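Local atomic coordinates of antifreeze protein (Marinomonas primoryensis, PDB entry 3P4G), a protein that probably binds ice through ordered surface waters on a calcium-stiffened, right-handed beta-helix, and so keeps ice crystals from growing. Residues N159-I164 and N178-V183; I171-T176 and L194-D199; S31-S36 and A48-L53. All blocks are in the same frame, centred on the assembly; numbering follows the deposited sequence. Where two conformers were deposited one is given.

Interaction 1 (N159-I164 and N178-V183). With CA (calcium ion), chain K; CA (calcium ion), chain J; CA (calcium ion), chain L.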
loop_
_atom_site.group_PDB
_atom_site.type_symbol
_atom_site.label_atom_id
_atom_site.label_comp_id
_atom_site.label_asym_id
_atom_site.label_seq_id
_atom_site.Cartn_x
_atom_site.Cartn_y
_atom_site.Cartn_z
ATOM N N ASN A 159 1.904 0.665 -12.901
ATOM C CA ASN A 159 0.568 0.519 -12.309
ATOM C C ASN A 159 0.571 -0.702 -11.351
ATOM O O ASN A 159 0.364 -1.838 -11.789
ATOM C CB ASN A 159 -0.464 0.308 -13.411
ATOM C CG ASN A 159 -0.466 1.409 -14.439
ATOM O OD1 ASN A 159 -0.496 2.593 -14.114
ATOM N ND2 ASN A 159 -0.522 1.028 -15.675
ATOM N N ASP A 160 0.866 -0.447 -10.072
ATOM C CA ASP A 160 1.086 -1.526 -9.090
ATOM C C ASP A 160 -0.155 -1.779 -8.254
ATOM O O ASP A 160 -0.946 -0.864 -7.958
ATOM C CB ASP A 160 2.256 -1.150 -8.153
ATOM C CG ASP A 160 3.554 -0.787 -8.953
ATOM O OD1 ASP A 160 4.118 -1.656 -9.676
ATOM O OD2 ASP A 160 4.029 0.363 -8.874
ATOM N N ASN A 161 -0.273 -3.018 -7.802
ATOM C CA ASN A 161 -1.391 -3.418 -6.964
ATOM C C ASN A 161 -0.808 -3.997 -5.679
ATOM O O ASN A 161 0.035 -4.916 -5.736
ATOM C CB ASN A 161 -2.232 -4.466 -7.654
ATOM C CG ASN A 161 -3.455 -4.829 -6.813
ATOM O OD1 ASN A 161 -4.252 -3.965 -6.513
ATOM N ND2 ASN A 161 -3.574 -6.091 -6.377
ATOM N N LEU A 162 -1.194 -3.396 -4.551
ATOM C CA LEU A 162 -0.713 -3.806 -3.223
ATOM C C LEU A 162 -1.923 -4.208 -2.371
ATOM O O LEU A 162 -2.824 -3.386 -2.160
ATOM C CB LEU A 162 0.060 -2.664 -2.567
ATOM C CG LEU A 162 0.466 -2.915 -1.098
ATOM C CD1 LEU A 162 1.304 -4.208 -0.961
ATOM C CD2 LEU A 162 1.239 -1.693 -0.614
ATOM N N ILE A 163 -1.940 -5.456 -1.881
ATOM C CA ILE A 163 -3.005 -5.917 -0.999
ATOM C C ILE A 163 -2.326 -6.404 0.304
ATOM O O ILE A 163 -1.422 -7.258 0.243
ATOM C CB ILE A 163 -3.813 -7.116 -1.559
ATOM C CG1 ILE A 163 -4.555 -6.796 -2.840
ATOM C CG2 ILE A 163 -4.872 -7.568 -0.524
ATOM C CD1 ILE A 163 -5.528 -7.961 -3.282
ATOM N N ILE A 164 -2.656 -5.746 1.414
ATOM C CA ILE A 164 -2.107 -6.059 2.789
ATOM C C ILE A 164 -3.212 -6.604 3.634
ATOM O O ILE A 164 -4.253 -5.978 3.785
ATOM C CB ILE A 164 -1.615 -4.769 3.391
ATOM C CG1 ILE A 164 -0.519 -4.278 2.486
ATOM C CG2 ILE A 164 -1.163 -4.953 4.917
ATOM C CD1 ILE A 164 -0.221 -2.770 2.635
ATOM N N ASN A 178 -0.596 4.434 -11.962
ATOM C CA ASN A 178 -1.955 4.348 -11.384
ATOM C C ASN A 178 -2.027 3.090 -10.515
ATOM O O ASN A 178 -2.177 1.963 -10.987
ATOM C CB ASN A 178 -2.965 4.300 -12.462
ATOM C CG ASN A 178 -2.857 5.504 -13.408
ATOM O OD1 ASN A 178 -2.531 6.640 -13.002
ATOM N ND2 ASN A 178 -3.139 5.253 -14.683
ATOM N N ASP A 179 -1.851 3.326 -9.239
ATOM C CA ASP A 179 -1.706 2.255 -8.276
ATOM C C ASP A 179 -2.953 2.035 -7.405
ATOM O O ASP A 179 -3.710 2.981 -7.137
ATOM C CB ASP A 179 -0.587 2.600 -7.301
ATOM C CG ASP A 179 0.741 2.915 -8.007
ATOM O OD1 ASP A 179 1.377 2.011 -8.615
ATOM O OD2 ASP A 179 1.203 4.065 -7.932
ATOM N N THR A 180 -3.088 0.791 -6.919
ATOM C CA THR A 180 -4.198 0.372 -6.009
ATOM C C THR A 180 -3.558 -0.152 -4.750
ATOM O O THR A 180 -2.598 -0.931 -4.814
ATOM C CB THR A 180 -5.046 -0.728 -6.587
ATOM O OG1 THR A 180 -5.753 -0.171 -7.702
ATOM C CG2 THR A 180 -6.033 -1.283 -5.536
ATOM N N VAL A 181 -4.079 0.307 -3.625
ATOM C CA VAL A 181 -3.692 -0.271 -2.308
ATOM C C VAL A 181 -4.984 -0.638 -1.592
ATOM O O VAL A 181 -5.947 0.142 -1.555
ATOM C CB VAL A 181 -2.956 0.754 -1.436
ATOM C CG1 VAL A 181 -2.554 0.150 -0.064
ATOM C CG2 VAL A 181 -1.684 1.259 -2.187
ATOM N N GLU A 182 -4.967 -1.817 -0.994
ATOM C CA GLU A 182 -6.004 -2.198 -0.014
ATOM C C GLU A 182 -5.314 -2.651 1.277
ATOM O O GLU A 182 -4.432 -3.543 1.258
ATOM C CB GLU A 182 -6.828 -3.354 -0.580
ATOM C CG GLU A 182 -7.634 -2.960 -1.872
ATOM C CD GLU A 182 -8.369 -4.109 -2.536
ATOM O OE1 GLU A 182 -8.093 -5.284 -2.222
ATOM O OE2 GLU A 182 -9.207 -3.835 -3.435
ATOM N N VAL A 183 -5.683 -2.013 2.377
ATOM C CA VAL A 183 -5.147 -2.365 3.720
ATOM C C VAL A 183 -6.269 -3.008 4.480
ATOM O O VAL A 183 -7.306 -2.362 4.712
ATOM C CB VAL A 183 -4.669 -1.087 4.468
ATOM C CG1 VAL A 183 -4.123 -1.462 5.859
ATOM C CG2 VAL A 183 -3.577 -0.303 3.654
HETATM CA CA CA K . 3.544 2.665 -9.099
HETATM CA CA CA J . 6.342 -1.199 -10.064
HETATM CA CA CA L . 0.808 6.368 -8.089
#
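Asp160 and Asp179, with the strands 161-164 and 180-183 that follow them, sit in register on neighbouring coils of a right-handed calcium-binding beta-helix. The strands are parallel, their axes 4.8 Å apart, and backbone hydrogen bonds join them from Thr180 N to Asp160 O up to Ile164 N to Glu182 O. Just before the strands, side chains take over. Asn159 has CG anti to its carbonyl carbon (chi1 -56°), and its OD1 receives Asn178 N at 2.8 Å in the carbonyl plane. The Asn178 amide lies alongside, the planes 15° apart, with its own OD1 turned to Asp199 N. The two aspartates repeat one conformation, and each carboxylate bridges two calcium ions. The chain K calcium joins them, 2.4 Å from Asp160 OD2 and 2.3 Å from Asp179 OD1; backbone oxygens of Gly156, Gly158, Met174 and Thr176 complete its six ligands. Asp179 OD1 also accepts Asp160 N on its anti side, at 2.9 Å. On the core face Leu162 CD2 meets Val181 CG1 at 4.3 Å, and Ile164 packs beside Val183. On the other face the Asn161 amide is held by Asn142, while Asn161 OD1 rests 3.3 Å from Thr180 CB.

Interaction 2 (I171-T176 and L194-D199). With CA (calcium ion), chain L; CA (calcium ion), chain K; CA (calcium ion), chain M.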
loop_
_atom_site.group_PDB
_atom_site.type_symbol
_atom_site.label_atom_id
_atom_site.label_comp_id
_atom_site.label_asym_id
_atom_site.label_seq_id
_atom_site.Cartn_x
_atom_site.Cartn_y
_atom_site.Cartn_z
ATOM N N ILE A 171 6.387 2.639 5.888
ATOM C CA ILE A 171 6.053 3.642 4.882
ATOM C C ILE A 171 5.870 2.960 3.518
ATOM O O ILE A 171 6.838 2.393 2.963
ATOM C CB ILE A 171 7.160 4.762 4.795
ATOM C CG1 ILE A 171 7.193 5.551 6.111
ATOM C CG2 ILE A 171 6.809 5.723 3.687
ATOM C CD1 ILE A 171 8.385 6.432 6.324
ATOM N N VAL A 172 4.637 3.007 3.005
ATOM C CA VAL A 172 4.290 2.483 1.669
ATOM C C VAL A 172 4.310 3.652 0.671
ATOM O O VAL A 172 3.667 4.697 0.901
ATOM C CB VAL A 172 2.876 1.850 1.694
ATOM C CG1 VAL A 172 2.359 1.510 0.285
ATOM C CG2 VAL A 172 2.859 0.617 2.563
ATOM N N ASN A 173 5.082 3.483 -0.398
ATOM C CA ASN A 173 5.143 4.463 -1.462
ATOM C C ASN A 173 4.870 3.764 -2.776
ATOM O O ASN A 173 5.647 2.929 -3.231
ATOM C CB ASN A 173 6.475 5.115 -1.573
ATOM C CG ASN A 173 6.376 6.451 -2.315
ATOM O OD1 ASN A 173 5.892 6.580 -3.514
ATOM N ND2 ASN A 173 6.716 7.495 -1.559
ATOM N N MET A 174 3.755 4.114 -3.370
ATOM C CA MET A 174 3.346 3.420 -4.574
ATOM C C MET A 174 3.954 3.966 -5.816
ATOM O O MET A 174 3.862 3.325 -6.883
ATOM C CB MET A 174 1.813 3.413 -4.663
ATOM C CG MET A 174 1.149 2.667 -3.472
ATOM S SD MET A 174 1.677 0.936 -3.276
ATOM C CE MET A 174 0.994 0.147 -4.771
ATOM N N GLY A 175 4.587 5.124 -5.711
ATOM C CA GLY A 175 5.386 5.647 -6.826
ATOM C C GLY A 175 4.517 6.125 -7.996
ATOM O O GLY A 175 3.282 6.319 -7.868
ATOM N N THR A 176 5.147 6.334 -9.124
ATOM C CA THR A 176 4.440 6.893 -10.289
ATOM C C THR A 176 3.398 5.879 -10.810
ATOM O O THR A 176 3.347 4.704 -10.360
ATOM C CB THR A 176 5.387 7.259 -11.439
ATOM O OG1 THR A 176 5.946 6.057 -11.997
ATOM C CG2 THR A 176 6.544 8.266 -10.956
ATOM N N LEU A 194 1.552 6.505 0.691
ATOM C CA LEU A 194 1.757 7.613 -0.248
ATOM C C LEU A 194 1.524 7.048 -1.629
ATOM O O LEU A 194 2.284 6.181 -2.084
ATOM C CB LEU A 194 3.217 8.131 -0.064
ATOM C CG LEU A 194 3.606 8.368 1.401
ATOM C CD1 LEU A 194 5.128 8.811 1.502
ATOM C CD2 LEU A 194 2.690 9.419 2.020
ATOM N N LEU A 195 0.448 7.497 -2.280
ATOM C CA LEU A 195 0.035 6.940 -3.595
ATOM C C LEU A 195 0.828 7.614 -4.731
ATOM O O LEU A 195 0.998 7.047 -5.840
ATOM C CB LEU A 195 -1.506 7.026 -3.767
ATOM C CG LEU A 195 -2.305 6.415 -2.636
ATOM C CD1 LEU A 195 -3.813 6.757 -2.848
ATOM C CD2 LEU A 195 -2.131 4.881 -2.557
ATOM N N ASP A 196 1.344 8.802 -4.420
ATOM C CA ASP A 196 2.241 9.580 -5.296
ATOM C C ASP A 196 1.558 10.001 -6.636
ATOM O O ASP A 196 0.322 10.075 -6.721
ATOM C CB ASP A 196 3.530 8.786 -5.503
ATOM C CG ASP A 196 4.763 9.701 -5.702
ATOM O OD1 ASP A 196 5.867 9.336 -5.321
ATOM O OD2 ASP A 196 4.606 10.824 -6.187
ATOM N N THR A 197 2.336 10.246 -7.678
ATOM C CA THR A 197 1.736 10.657 -8.972
ATOM C C THR A 197 0.852 9.535 -9.553
ATOM O O THR A 197 0.954 8.348 -9.169
ATOM C CB THR A 197 2.776 11.147 -10.000
ATOM O OG1 THR A 197 3.427 10.032 -10.621
ATOM C CG2 THR A 197 3.833 12.099 -9.354
ATOM N N GLY A 198 -0.010 9.894 -10.495
ATOM C CA GLY A 198 -0.967 8.931 -11.040
ATOM C C GLY A 198 -2.338 9.051 -10.390
ATOM O O GLY A 198 -2.556 9.740 -9.346
ATOM N N ASP A 199 -3.228 8.252 -11.050
ATOM C CA ASP A 199 -4.653 8.271 -10.613
ATOM C C ASP A 199 -4.812 7.050 -9.743
ATOM O O ASP A 199 -4.914 5.920 -10.247
ATOM C CB ASP A 199 -5.619 8.251 -11.801
ATOM C CG ASP A 199 -5.623 9.558 -12.568
ATOM O OD1 ASP A 199 -5.111 10.563 -12.037
ATOM O OD2 ASP A 199 -6.118 9.673 -13.710
HETATM CA CA CA L . 0.808 6.368 -8.089
HETATM CA CA CA K . 3.544 2.665 -9.099
HETATM CA CA CA M . -2.054 10.127 -7.082
#
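Met174 and Leu195 lie side by side in adjoining coils of the beta-helix, where short parallel strands run into calcium-binding turns. This is the tightly packed, buried part. Met174 CG is 4.1 Å from Leu195 CD2, and both side chains also touch Val181 on the strand across the core. Beside them the backbones are joined by Leu194 N on Val172 O and Met174 N on Leu194 O, each bond 2.8 Å long. In the turn, the chain L calcium is clasped by Gly175 O, Leu195 O and Thr197 O; Asp177 O, Asp179 and Asp200 supply its remaining ligands. The other side faces solvent: Leu194 CD1, partly exposed like Asn173, reaches Asn173 ND2 at 3.7 Å and, obliquely, the exposed Ile171. Asn173 has CG anti to its backbone N (chi1 -159°), and its OD1 takes Gly175 N at 2.9 Å on an in-plane lone pair, an Asx turn. An alanine here would probably leave Gly175 N without that acceptor and the start of the calcium turn freer to move. Further on, Thr176 and Thr197 point the same way in a threonine row, probably part of the ice-binding surface, with Thr197 OG1 3.5 Å from Thr176 CB.

Interaction 3 (S31-S36 and A48-L53). With CA (calcium ion), chain E; CA (calcium ion), chain F.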
loop_
_atom_site.group_PDB
_atom_site.type_symbol
_atom_site.label_atom_id
_atom_site.label_comp_id
_atom_site.label_asym_id
_atom_site.label_seq_id
_atom_site.Cartn_x
_atom_site.Cartn_y
_atom_site.Cartn_z
ATOM N N SER A 31 26.153 -24.078 -4.315
ATOM C CA SER A 31 26.267 -24.800 -5.563
ATOM C C SER A 31 26.275 -23.774 -6.687
ATOM O O SER A 31 25.821 -22.633 -6.499
ATOM C CB SER A 31 25.102 -25.751 -5.738
ATOM O OG SER A 31 25.389 -26.574 -6.845
ATOM N N ALA A 32 26.793 -24.165 -7.847
ATOM C CA ALA A 32 26.881 -23.265 -8.989
ATOM C C ALA A 32 25.775 -23.643 -9.990
ATOM O O ALA A 32 25.595 -24.811 -10.281
ATOM C CB ALA A 32 28.243 -23.404 -9.659
ATOM N N PHE A 33 25.092 -22.647 -10.544
ATOM C CA PHE A 33 24.106 -22.884 -11.597
ATOM C C PHE A 33 24.575 -22.286 -12.898
ATOM O O PHE A 33 25.800 -22.070 -13.069
ATOM C CB PHE A 33 22.723 -22.425 -11.136
ATOM C CG PHE A 33 22.356 -23.045 -9.825
ATOM C CD1 PHE A 33 22.614 -22.375 -8.622
ATOM C CD2 PHE A 33 21.812 -24.320 -9.789
ATOM C CE1 PHE A 33 22.289 -22.979 -7.384
ATOM C CE2 PHE A 33 21.525 -24.921 -8.579
ATOM C CZ PHE A 33 21.725 -24.230 -7.382
ATOM N N ASP A 34 23.668 -22.130 -13.856
ATOM C CA ASP A 34 24.085 -21.603 -15.160
ATOM C C ASP A 34 22.949 -21.019 -15.928
ATOM O O ASP A 34 21.875 -20.766 -15.359
ATOM C CB ASP A 34 24.712 -22.730 -15.998
ATOM C CG ASP A 34 23.777 -23.887 -16.193
ATOM O OD1 ASP A 34 24.291 -25.008 -16.414
ATOM O OD2 ASP A 34 22.544 -23.716 -16.134
ATOM N N ALA A 35 23.188 -20.830 -17.233
ATOM C CA ALA A 35 22.265 -20.093 -18.102
ATOM C C ALA A 35 21.063 -20.955 -18.513
ATOM O O ALA A 35 20.118 -20.445 -19.113
ATOM C CB ALA A 35 23.001 -19.533 -19.363
ATOM N N SER A 36 21.070 -22.234 -18.160
ATOM C CA SER A 36 19.913 -23.046 -18.497
ATOM C C SER A 36 18.731 -22.615 -17.627
ATOM O O SER A 36 18.881 -21.861 -16.641
ATOM C CB SER A 36 20.194 -24.544 -18.329
ATOM O OG SER A 36 20.297 -24.878 -16.966
ATOM N N ALA A 48 23.729 -20.808 2.052
ATOM C CA ALA A 48 24.768 -20.101 1.255
ATOM C C ALA A 48 24.075 -19.336 0.154
ATOM O O ALA A 48 22.881 -19.500 -0.074
ATOM C CB ALA A 48 25.766 -21.078 0.631
ATOM N N THR A 49 24.836 -18.516 -0.553
ATOM C CA THR A 49 24.255 -17.784 -1.654
ATOM C C THR A 49 23.770 -18.787 -2.727
ATOM O O THR A 49 24.387 -19.838 -2.966
ATOM C CB THR A 49 25.228 -16.747 -2.263
ATOM O OG1 THR A 49 26.420 -17.409 -2.677
ATOM C CG2 THR A 49 25.568 -15.676 -1.226
ATOM N N LEU A 50 22.648 -18.443 -3.346
ATOM C CA LEU A 50 22.011 -19.268 -4.358
ATOM C C LEU A 50 21.689 -18.314 -5.504
ATOM O O LEU A 50 20.904 -17.383 -5.362
ATOM C CB LEU A 50 20.731 -19.938 -3.793
ATOM C CG LEU A 50 20.181 -21.155 -4.546
ATOM C CD1 LEU A 50 19.153 -21.889 -3.658
ATOM C CD2 LEU A 50 19.556 -20.698 -5.865
ATOM N N ASN A 51 22.306 -18.553 -6.642
ATOM C CA ASN A 51 22.133 -17.689 -7.798
ATOM C C ASN A 51 21.872 -18.533 -9.053
ATOM O O ASN A 51 22.775 -19.183 -9.594
ATOM C CB ASN A 51 23.408 -16.837 -7.952
ATOM C CG ASN A 51 23.304 -15.740 -9.068
ATOM O OD1 ASN A 51 22.397 -15.724 -9.893
ATOM N ND2 ASN A 51 24.297 -14.853 -9.102
ATOM N N VAL A 52 20.635 -18.489 -9.530
ATOM C CA VAL A 52 20.298 -19.327 -10.670
ATOM C C VAL A 52 20.544 -18.651 -12.020
ATOM O O VAL A 52 20.349 -19.281 -13.077
ATOM C CB VAL A 52 18.858 -19.936 -10.537
ATOM C CG1 VAL A 52 18.857 -21.114 -9.507
ATOM C CG2 VAL A 52 17.828 -18.891 -10.116
ATOM N N LEU A 53 21.031 -17.396 -11.992
ATOM C CA LEU A 53 21.646 -16.750 -13.168
ATOM C C LEU A 53 20.643 -16.637 -14.324
ATOM O O LEU A 53 19.429 -16.495 -14.108
ATOM C CB LEU A 53 22.944 -17.507 -13.614
ATOM C CG LEU A 53 24.079 -17.514 -12.571
ATOM C CD1 LEU A 53 25.100 -18.622 -12.823
ATOM C CD2 LEU A 53 24.798 -16.150 -12.521
HETATM CA CA CA E . 19.666 -20.503 -14.871
HETATM CA CA CA F . 17.046 -16.490 -14.053
HETATM O O HOH W 1 24.774 -20.221 -6.584
HETATM O O HOH W 2 25.450 -19.926 -9.334
#
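Phe33 and Val52 bring their backbones within 5.3 Å, CA to CA, and at Asp34 and Leu53 the gap widens to 5.8 Å. Rather than pairing directly as strands, the backbones are bridged by two waters. One donates to Ser31 O and accepts Asn51 N; the other accepts Phe33 N and donates to Asn51 O, at 2.8 Å from that oxygen. Nearer the turn a calcium ion does the joining: the chain E ion binds Asp34 O, Ser36 O and Val52 O, with Asn38, Ala54 and Asp57 completing its six ligands. This is the N-terminal end of the calcium-binding beta-helix, and Phe33 packs between the first coils, partly open to solvent. With CG anti to the carbonyl carbon (chi1 -53°), the ring reaches toward residues 50-52. Val52 CG1 sits over one face in a CH-pi contact, 4.2 Å from the ring centroid. Asn51 O approaches the edge, 3.3 Å from Phe33 CD1, while Leu50 CD2 comes obliquely to Phe33 CE1. Phe25, Tyr28 and Val40 also touch the Phe33 side chain. On the turn side, Asp34 OD2 accepts Ser36 N from above the carboxylate plane, an Asx turn. Leu53 CD1 lies 3.5 Å from Phe33 O.

Along the chain interaction 3 comes first, near the N-terminal end of the solenoid; interactions 1 and 2 follow mid-chain with their segments alternating. Interactions 1 and 2 have centres about 9 Å apart and touch. Strands 161-164 and 180-183 belong to one long face of the beta-helix and strand 171-173 to the other, so together they give a cross-section of the coil, tied by the calcium ions of chains K and L. Interaction 3 lies with its centre about 32 Å from that of interaction 1 and 35 Å from that of interaction 2, yet strand 50-51 stacks in the same row as 171-173. The calcium-binding turn thus recurs along the helix, consistent with a rigid, regular surface for ice.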